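Local coordinates for protein glycosyl hydrolase BlGH5_18 (Bifidobacterium longum subsp. infantis, PDB 7LQX) that probably hydrolyses glycosidic bonds of N-glycan fragments, as a family GH5 subfamily 18 glycosidase of a gut-dwelling bifidobacterium, at residues 26-31 against 345-350; 316-321 against 334-339. All blocks are in the same frame, centred on the assembly; numbering follows the deposited sequence.

Contact 1: residues 26-31 against 345-350; sequences FGVNYT and RAFAEM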
loop_
_atom_site.group_PDB
_atom_site.type_symbol
_atom_site.label_atom_id
_atom_site.label_comp_id
_atom_site.label_asym_id
_atom_site.label_seq_id
_atom_site.Cartn_x
_atom_site.Cartn_y
_atom_site.Cartn_z
ATOM N N PHE A 26 -26.947 15.984 -12.222
ATOM C CA PHE A 26 -25.758 16.032 -13.071
ATOM C C PHE A 26 -24.553 16.419 -12.226
ATOM O O PHE A 26 -24.598 17.415 -11.496
ATOM C CB PHE A 26 -25.944 16.986 -14.262
ATOM C CG PHE A 26 -26.753 16.380 -15.367
ATOM C CD1 PHE A 26 -28.142 16.380 -15.323
ATOM C CD2 PHE A 26 -26.122 15.756 -16.427
ATOM C CE1 PHE A 26 -28.876 15.793 -16.338
ATOM C CE2 PHE A 26 -26.849 15.169 -17.437
ATOM C CZ PHE A 26 -28.227 15.173 -17.389
ATOM N N GLY A 27 -23.499 15.616 -12.296
ATOM C CA GLY A 27 -22.324 15.880 -11.496
ATOM C C GLY A 27 -21.093 15.230 -12.087
ATOM O O GLY A 27 -21.107 14.733 -13.214
ATOM N N VAL A 28 -20.006 15.252 -11.311
ATOM C CA VAL A 28 -18.730 14.710 -11.759
ATOM C C VAL A 28 -18.089 13.869 -10.668
ATOM O O VAL A 28 -18.250 14.121 -9.469
ATOM C CB VAL A 28 -17.730 15.793 -12.233
ATOM C CG1 VAL A 28 -18.260 16.514 -13.451
ATOM C CG2 VAL A 28 -17.422 16.772 -11.117
ATOM N N ASN A 29 -17.356 12.856 -11.110
ATOM C CA ASN A 29 -16.383 12.163 -10.282
ATOM C C ASN A 29 -15.174 13.071 -10.167
ATOM O O ASN A 29 -14.537 13.389 -11.173
ATOM C CB ASN A 29 -16.024 10.846 -10.955
ATOM C CG ASN A 29 -17.162 9.847 -10.879
ATOM O OD1 ASN A 29 -17.377 9.235 -9.838
ATOM N ND2 ASN A 29 -17.910 9.698 -11.975
ATOM N N TYR A 30 -14.885 13.519 -8.951
ATOM C CA TYR A 30 -13.905 14.577 -8.726
ATOM C C TYR A 30 -12.512 13.979 -8.608
ATOM O O TYR A 30 -12.217 13.257 -7.653
ATOM C CB TYR A 30 -14.281 15.394 -7.489
ATOM C CG TYR A 30 -13.249 16.422 -7.107
ATOM C CD1 TYR A 30 -12.672 17.228 -8.061
ATOM C CD2 TYR A 30 -12.858 16.587 -5.784
ATOM C CE1 TYR A 30 -11.703 18.173 -7.719
ATOM C CE2 TYR A 30 -11.915 17.531 -5.430
ATOM C CZ TYR A 30 -11.340 18.320 -6.395
ATOM O OH TYR A 30 -10.382 19.240 -6.011
ATOM N N THR A 31 -11.676 14.277 -9.598
ATOM C CA THR A 31 -10.264 13.948 -9.576
ATOM C C THR A 31 -9.490 15.229 -9.283
ATOM O O THR A 31 -9.409 16.101 -10.160
ATOM C CB THR A 31 -9.851 13.353 -10.923
ATOM O OG1 THR A 31 -10.420 14.113 -11.998
ATOM C CG2 THR A 31 -10.328 11.918 -11.051
ATOM N N ARG A 345 -17.965 21.317 -22.233
ATOM C CA ARG A 345 -19.054 22.129 -22.764
ATOM C C ARG A 345 -20.246 21.259 -23.150
ATOM O O ARG A 345 -21.401 21.628 -22.903
ATOM C CB ARG A 345 -18.552 22.942 -23.962
ATOM C CG ARG A 345 -17.383 23.872 -23.659
ATOM C CD ARG A 345 -16.836 24.564 -24.933
ATOM N NE ARG A 345 -15.627 25.346 -24.694
ATOM C CZ ARG A 345 -15.611 26.530 -24.093
ATOM N NH1 ARG A 345 -14.467 27.171 -23.915
ATOM N NH2 ARG A 345 -16.740 27.072 -23.660
ATOM N N ALA A 346 -19.988 20.085 -23.733
ATOM C CA ALA A 346 -21.083 19.197 -24.107
ATOM C C ALA A 346 -21.835 18.699 -22.878
ATOM O O ALA A 346 -23.072 18.656 -22.879
ATOM C CB ALA A 346 -20.553 18.014 -24.918
ATOM N N PHE A 347 -21.113 18.312 -21.828
ATOM C CA PHE A 347 -21.779 17.819 -20.626
ATOM C C PHE A 347 -22.592 18.919 -19.964
ATOM O O PHE A 347 -23.715 18.671 -19.509
ATOM C CB PHE A 347 -20.754 17.232 -19.662
ATOM C CG PHE A 347 -21.355 16.429 -18.538
ATOM C CD1 PHE A 347 -22.197 15.358 -18.802
ATOM C CD2 PHE A 347 -21.058 16.722 -17.222
ATOM C CE1 PHE A 347 -22.739 14.602 -17.773
ATOM C CE2 PHE A 347 -21.597 15.965 -16.193
ATOM C CZ PHE A 347 -22.436 14.910 -16.473
ATOM N N ALA A 348 -22.064 20.148 -19.942
ATOM C CA ALA A 348 -22.827 21.276 -19.425
ATOM C C ALA A 348 -24.121 21.456 -20.205
ATOM O O ALA A 348 -25.179 21.724 -19.620
ATOM C CB ALA A 348 -21.985 22.550 -19.487
ATOM N N GLU A 349 -24.054 21.320 -21.533
ATOM C CA GLU A 349 -25.250 21.454 -22.357
ATOM C C GLU A 349 -26.261 20.370 -22.024
ATOM O O GLU A 349 -27.469 20.620 -21.979
ATOM C CB GLU A 349 -24.876 21.379 -23.837
ATOM C CG GLU A 349 -24.114 22.589 -24.349
ATOM C CD GLU A 349 -23.297 22.300 -25.606
ATOM O OE1 GLU A 349 -22.412 23.118 -25.943
ATOM O OE2 GLU A 349 -23.530 21.257 -26.255
HETATM N N MSE A 350 -25.787 19.161 -21.778
HETATM C CA MSE A 350 -26.695 18.064 -21.476
HETATM C C MSE A 350 -27.356 18.270 -20.120
HETATM O O MSE A 350 -28.547 18.001 -19.958
HETATM C CB MSE A 350 -25.954 16.736 -21.530
HETATM C CG MSE A 350 -25.452 16.369 -22.922
HETATM SE SE MSE A 350 -26.810 16.347 -24.304
HETATM C CE MSE A 350 -26.827 18.210 -24.832
#
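Phe347 reaches from the helix to Phe26, Gly27 and Val28 on the strand. Its CB starts off alongside the strand rather than at it. CG stands anti to the backbone N (chi1 -167°), and this swings the ring in toward the strand. CE1 then meets the edge of the Phe26 ring, 3.8 Å from Phe26 CD2 and in the plane of that ring. CZ, at the tip, touches both Phe26 CD2 and Gly27 O, the latter at 3.5 Å. CE2 comes closest of all, 3.3 Å from Gly27 O, which sits at the Phe347 ring edge near its plane. The same CE2 is 4.4 Å from Val28 CG1. The two phenylalanine rings are oblique, with planes at 59°. In the (beta/alpha)8 barrel of family GH5, strand 25-29 is the first strand and helix 342-354 follows the last one, 306-312, the strand that pairs with 25-29. The contact therefore lies where the barrel closes. The axes of strand 26-29 and helix 345-350 approach to 9.5 Å, their directions 146° apart. Met350 carries the contact further along the helix, its backbone C over one face of the Phe26 ring. Ile297 of helix 289-300 and Val309 also pack against Phe347.

Contact 2: residues 316-321 against 334-339; sequences DVDSRM and FDEHGN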
loop_
_atom_site.group_PDB
_atom_site.type_symbol
_atom_site.label_atom_id
_atom_site.label_comp_id
_atom_site.label_asym_id
_atom_site.label_seq_id
_atom_site.Cartn_x
_atom_site.Cartn_y
_atom_site.Cartn_z
ATOM N N ASP A 316 -8.455 16.018 -16.026
ATOM C CA ASP A 316 -7.432 15.140 -16.577
ATOM C C ASP A 316 -6.406 14.784 -15.505
ATOM O O ASP A 316 -6.173 15.544 -14.559
ATOM C CB ASP A 316 -6.707 15.837 -17.735
ATOM C CG ASP A 316 -7.475 15.794 -19.043
ATOM O OD1 ASP A 316 -8.547 15.166 -19.109
ATOM O OD2 ASP A 316 -6.997 16.417 -20.016
ATOM N N VAL A 317 -5.801 13.608 -15.640
ATOM C CA VAL A 317 -4.734 13.197 -14.732
ATOM C C VAL A 317 -3.424 13.808 -15.205
ATOM O O VAL A 317 -3.053 13.676 -16.376
ATOM C CB VAL A 317 -4.620 11.666 -14.670
ATOM C CG1 VAL A 317 -3.558 11.259 -13.654
ATOM C CG2 VAL A 317 -5.959 11.045 -14.342
ATOM N N ASP A 318 -2.718 14.466 -14.292
ATOM C CA ASP A 318 -1.448 15.107 -14.600
ATOM C C ASP A 318 -0.552 14.215 -15.451
ATOM O O ASP A 318 -0.321 13.047 -15.129
ATOM C CB ASP A 318 -0.753 15.430 -13.277
ATOM C CG ASP A 318 0.292 16.503 -13.418
ATOM O OD1 ASP A 318 1.247 16.308 -14.196
ATOM O OD2 ASP A 318 0.145 17.545 -12.750
ATOM N N SER A 319 -0.030 14.790 -16.547
ATOM C CA SER A 319 0.830 14.048 -17.462
ATOM C C SER A 319 2.149 13.635 -16.822
ATOM O O SER A 319 2.853 12.783 -17.372
ATOM C CB SER A 319 1.125 14.882 -18.718
ATOM O OG SER A 319 1.825 16.078 -18.407
ATOM N N ARG A 320 2.506 14.223 -15.683
ATOM C CA ARG A 320 3.722 13.822 -14.993
ATOM C C ARG A 320 3.593 12.476 -14.305
ATOM O O ARG A 320 4.615 11.897 -13.921
ATOM C CB ARG A 320 4.087 14.882 -13.968
ATOM C CG ARG A 320 4.608 16.137 -14.625
ATOM C CD ARG A 320 4.806 17.244 -13.618
ATOM N NE ARG A 320 3.537 17.807 -13.166
ATOM C CZ ARG A 320 3.435 18.816 -12.309
ATOM N NH1 ARG A 320 4.527 19.380 -11.806
ATOM N NH2 ARG A 320 2.238 19.266 -11.959
HETATM N N MSE A 321 2.382 11.980 -14.112
HETATM C CA MSE A 321 2.186 10.686 -13.465
HETATM C C MSE A 321 2.276 9.569 -14.473
HETATM O O MSE A 321 1.790 9.694 -15.595
HETATM C CB MSE A 321 0.844 10.671 -12.753
HETATM C CG MSE A 321 0.780 11.684 -11.622
HETATM SE SE MSE A 321 -0.902 11.685 -10.787
HETATM C CE MSE A 321 -0.545 13.151 -9.561
ATOM N N PHE A 334 -12.125 18.938 -17.758
ATOM C CA PHE A 334 -11.133 19.999 -17.738
ATOM C C PHE A 334 -9.772 19.362 -17.971
ATOM O O PHE A 334 -9.532 18.221 -17.561
ATOM C CB PHE A 334 -11.088 20.691 -16.371
ATOM C CG PHE A 334 -12.348 21.401 -16.011
ATOM C CD1 PHE A 334 -12.554 22.713 -16.399
ATOM C CD2 PHE A 334 -13.336 20.763 -15.291
ATOM C CE1 PHE A 334 -13.722 23.374 -16.068
ATOM C CE2 PHE A 334 -14.513 21.420 -14.962
ATOM C CZ PHE A 334 -14.704 22.724 -15.351
ATOM N N ASP A 335 -8.881 20.093 -18.635
ATOM C CA ASP A 335 -7.536 19.590 -18.875
ATOM C C ASP A 335 -6.691 19.730 -17.609
ATOM O O ASP A 335 -7.145 20.221 -16.572
ATOM C CB ASP A 335 -6.934 20.218 -20.132
ATOM C CG ASP A 335 -6.685 21.700 -20.005
ATOM O OD1 ASP A 335 -6.449 22.203 -18.883
ATOM O OD2 ASP A 335 -6.712 22.370 -21.063
ATOM N N GLU A 336 -5.439 19.279 -17.693
ATOM C CA GLU A 336 -4.561 19.244 -16.527
ATOM C C GLU A 336 -4.102 20.624 -16.089
ATOM O O GLU A 336 -3.395 20.732 -15.078
ATOM C CB GLU A 336 -3.344 18.351 -16.784
ATOM C CG GLU A 336 -2.326 18.926 -17.776
ATOM C CD GLU A 336 -1.037 18.130 -17.818
ATOM O OE1 GLU A 336 -0.695 17.507 -16.795
ATOM O OE2 GLU A 336 -0.351 18.132 -18.864
ATOM N N HIS A 337 -4.458 21.679 -16.818
ATOM C CA HIS A 337 -4.216 23.045 -16.380
ATOM C C HIS A 337 -5.497 23.742 -15.946
ATOM O O HIS A 337 -5.479 24.948 -15.680
ATOM C CB HIS A 337 -3.481 23.813 -17.474
ATOM C CG HIS A 337 -2.157 23.209 -17.824
ATOM N ND1 HIS A 337 -1.048 23.329 -17.015
ATOM C CD2 HIS A 337 -1.769 22.460 -18.883
ATOM C CE1 HIS A 337 -0.031 22.694 -17.569
ATOM N NE2 HIS A 337 -0.443 22.156 -18.702
ATOM N N GLY A 338 -6.601 23.005 -15.847
ATOM C CA GLY A 338 -7.829 23.519 -15.294
ATOM C C GLY A 338 -8.788 24.132 -16.284
ATOM O O GLY A 338 -9.805 24.695 -15.865
ATOM N N ASN A 339 -8.516 24.033 -17.575
ATOM C CA ASN A 339 -9.323 24.706 -18.582
ATOM C C ASN A 339 -10.312 23.761 -19.234
ATOM O O ASN A 339 -10.004 22.596 -19.495
ATOM C CB ASN A 339 -8.400 25.321 -19.620
ATOM C CG ASN A 339 -7.492 26.345 -19.006
ATOM O OD1 ASN A 339 -7.949 27.198 -18.244
ATOM N ND2 ASN A 339 -6.198 26.244 -19.274
HETATM O O HOH W 1 -4.628 17.473 -19.668
HETATM O O HOH W 2 -2.604 18.741 -13.191
#
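This is a mainly polar contact between two parts of one loop, the long connection from strand 306-312 to helix 342-354. Asp316 N donates to Phe334 O at 2.9 Å and ties the backbones together where the segments start. Beside this bond, a water bridges Asp316 OD2 and the backbone N of Glu336, lying 2.6 Å from Asp316 OD2. Asp316 OD1 faces elsewhere, to Gly332 N and Lys341.

Glu336 makes the longer reach. Its CG lies between the backbone N and the carbonyl carbon (chi1 71°), and the chain is extended beyond it, bringing the carboxylate to Ser319. Ser319 N meets Glu336 OE1 from above the carboxylate plane, at 2.8 Å and nearly straight (170°). In one of two modelled conformers, Ser319 OG gives its proton to the syn lone pair of Glu336 OE2.

Asp318 OD1 lies 3.5 Å from Glu336 OE1, two acceptors of like charge. Arg320 probably eases this: it grips Asp318 side-on, NE to OD1 at 2.9 Å and NH2 to OD2 at 2.8 Å. The same OD1 accepts from Arg320 N at 2.9 Å on its anti lone pair. An alanine here has no carboxylate, and the Arg320 guanidinium would probably lose its mate and be freer to turn. Trp78 of the second subunit packs on both Asp318 and Arg320.

Asp335 OD1 accepts from His337 N and Asn339 N, which arrive from opposite faces of its carboxylate. In each segment an aspartate opens a type I beta turn, 318-321 or 335-338, and its OD1 accepts from the backbone N two residues on, an Asx turn.

In the fold
Contact 2 is nested within the loop that contact 1 closes. Their centres lie 16 Å apart and their nearest atoms about 5 Å apart. Both lie beside strand 306-312 or on the chain that leaves it: contact 1 packs the helix after that strand against its neighbour 25-29, and contact 2 joins two parts of the connection between that strand and that helix. Ser314 joins segments 26-31 and 334-339, its OG bonding to Thr31 N and its backbone to Phe334. Contact 1 is the deeper, about 15 Å from the chain centre against about 23 Å. In GH5 barrels the active site lies at the C-terminal ends of the strands, where this connection leaves strand 306-312.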